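Local atomic coordinates of Cif-like 1 (Burkholderia cenocepacia, PDB entry 7JQY), a protein that belongs to the Cif-like epoxide hydrolases, alpha/beta hydrolase-fold enzymes that probably open epoxide rings by adding water. Residues R154-A159 and W168-H173. The protein carries 1 engineered substitution. Numbering follows the deposited sequence.
Sequences RIWDEA and WHFGLH
Trp156 and Phe170, on the short helices 154-161 and 169-173, meet ring to ring, and their rings make the whole contact. Both helices lie in the largely helical insertion between strands 140-146 and 250-255, the place where alpha/beta hydrolases of the epoxide hydrolase type carry their cap. The tight spot is small: atom CH2, at the far end of the indole, comes 3.5 Å from CE2 of Phe170. Beside it, Trp156 CZ2 lies 3.9 Å from the same CE2, and CH2 is also 3.9 Å from Phe170 CZ. The rings meet obliquely, in neither a stack nor an edge-to-face pair, with planes at 37° and the phenyl centroid 5.5 Å from that of the indole six-membered ring. Trp156 gets there by setting CG opposite the backbone N (chi1 172°), which swings the indole out from the helix and brings its six-membered ring against Phe170. Its pyrrole end has a separate hold, since NE1 hydrogen-bonds OE2 of Glu235 on helix 231-241, while Pro151 packs against the side chain. The two segments meet through this pair alone and bury just 77 Å² between them, both sides summed. The other side of helix 154-161 is loose and solvent-facing: exposed Arg154 and Glu158, one turn apart, form a salt bridge within the helix, NH2 to OE1 at 3.4 Å. Phe170 is backed by its neighbour His169, for CD1, diagonally across the phenyl ring from CE2, sits 3.8 Å above the plane of the His169 imidazole, offset toward that ring's rim.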
# COMPACT_ATOMS: atom_id res chain seq x y z
N ARG B 154 37.23 0.63 26.56
CA ARG B 154 36.75 -0.62 27.14
C ARG B 154 35.28 -0.52 27.51
O ARG B 154 34.56 -1.52 27.44
CB ARG B 154 37.59 -1.04 28.35
CG ARG B 154 38.02 0.06 29.29
CD ARG B 154 39.28 -0.37 30.03
NE ARG B 154 39.31 0.12 31.40
CZ ARG B 154 38.79 -0.53 32.43
NH1 ARG B 154 38.87 -0.01 33.65
NH2 ARG B 154 38.18 -1.69 32.25
N ILE B 155 34.79 0.69 27.78
CA ILE B 155 33.35 0.87 27.94
C ILE B 155 32.65 0.46 26.65
O ILE B 155 31.60 -0.20 26.68
CB ILE B 155 33.03 2.33 28.30
CG1 ILE B 155 33.80 2.76 29.55
CG2 ILE B 155 31.53 2.52 28.49
CD1 ILE B 155 33.30 2.11 30.85
N TRP B 156 33.24 0.80 25.50
CA TRP B 156 32.68 0.37 24.22
C TRP B 156 32.79 -1.15 24.06
O TRP B 156 31.83 -1.81 23.66
CB TRP B 156 33.40 1.10 23.08
CG TRP B 156 33.05 0.60 21.71
CD1 TRP B 156 33.63 -0.44 21.04
CD2 TRP B 156 32.07 1.15 20.82
NE1 TRP B 156 33.06 -0.59 19.80
CE2 TRP B 156 32.09 0.38 19.64
CE3 TRP B 156 31.17 2.22 20.91
CZ2 TRP B 156 31.25 0.64 18.55
CZ3 TRP B 156 30.33 2.48 19.83
CH2 TRP B 156 30.38 1.69 18.67
N ASP B 157 33.97 -1.71 24.38
CA ASP B 157 34.17 -3.14 24.17
C ASP B 157 33.37 -3.98 25.15
O ASP B 157 32.98 -5.10 24.82
CB ASP B 157 35.66 -3.48 24.26
CG ASP B 157 36.44 -2.98 23.04
OD1 ASP B 157 37.47 -2.30 23.23
OD2 ASP B 157 36.01 -3.25 21.90
N GLU B 158 33.07 -3.44 26.34
CA GLU B 158 32.31 -4.23 27.30
C GLU B 158 30.83 -4.26 26.97
O GLU B 158 30.17 -5.28 27.20
CB GLU B 158 32.50 -3.66 28.71
CG GLU B 158 33.90 -3.83 29.30
CD GLU B 158 34.13 -2.95 30.52
OE1 GLU B 158 35.24 -2.99 31.09
OE2 GLU B 158 33.20 -2.21 30.91
N ALA B 159 30.30 -3.19 26.36
CA ALA B 159 28.94 -3.23 25.86
C ALA B 159 28.79 -4.28 24.77
O ALA B 159 27.76 -4.97 24.69
CB ALA B 159 28.53 -1.85 25.34
N TRP B 168 21.30 -3.38 20.65
CA TRP B 168 20.70 -4.42 19.82
C TRP B 168 20.70 -4.03 18.34
O TRP B 168 20.81 -4.90 17.47
CB TRP B 168 19.27 -4.70 20.27
CG TRP B 168 18.29 -3.58 19.93
CD1 TRP B 168 17.91 -2.55 20.74
CD2 TRP B 168 17.61 -3.38 18.68
NE1 TRP B 168 17.03 -1.73 20.08
CE2 TRP B 168 16.83 -2.21 18.82
CE3 TRP B 168 17.58 -4.08 17.47
CZ2 TRP B 168 16.03 -1.73 17.78
CZ3 TRP B 168 16.79 -3.59 16.44
CH2 TRP B 168 16.02 -2.43 16.61
N HIS B 169 20.59 -2.73 18.06
CA HIS B 169 20.40 -2.24 16.70
C HIS B 169 21.69 -2.21 15.90
O HIS B 169 21.63 -1.99 14.68
CB HIS B 169 19.76 -0.85 16.75
CG HIS B 169 20.58 0.17 17.47
ND1 HIS B 169 20.81 0.12 18.83
CD2 HIS B 169 21.23 1.27 17.02
CE1 HIS B 169 21.57 1.14 19.18
NE2 HIS B 169 21.84 1.86 18.10
N PHE B 170 22.85 -2.40 16.54
CA PHE B 170 24.11 -2.45 15.80
C PHE B 170 24.06 -3.53 14.73
O PHE B 170 24.48 -3.31 13.58
CB PHE B 170 25.27 -2.72 16.76
CG PHE B 170 25.74 -1.50 17.52
CD1 PHE B 170 24.90 -0.42 17.72
CD2 PHE B 170 27.03 -1.45 18.04
CE1 PHE B 170 25.34 0.70 18.42
CE2 PHE B 170 27.47 -0.34 18.73
CZ PHE B 170 26.62 0.74 18.92
N GLY B 171 23.55 -4.71 15.08
CA GLY B 171 23.46 -5.78 14.10
C GLY B 171 22.57 -5.42 12.92
O GLY B 171 22.99 -5.52 11.76
N LEU B 172 21.33 -5.00 13.19
CA LEU B 172 20.40 -4.69 12.11
C LEU B 172 20.95 -3.58 11.22
O LEU B 172 20.92 -3.70 9.99
CB LEU B 172 19.04 -4.28 12.69
CG LEU B 172 18.08 -3.69 11.65
CD1 LEU B 172 17.71 -4.73 10.61
CD2 LEU B 172 16.83 -3.10 12.30
N HIS B 173 21.43 -2.50 11.82
CA HIS B 173 21.93 -1.39 11.03
C HIS B 173 23.11 -1.80 10.17
O HIS B 173 23.35 -1.19 9.12
CB HIS B 173 22.31 -0.22 11.93
CG HIS B 173 21.13 0.45 12.55
ND1 HIS B 173 21.23 1.65 13.22
CD2 HIS B 173 19.82 0.09 12.61
CE1 HIS B 173 20.03 2.01 13.66
NE2 HIS B 173 19.16 1.08 13.30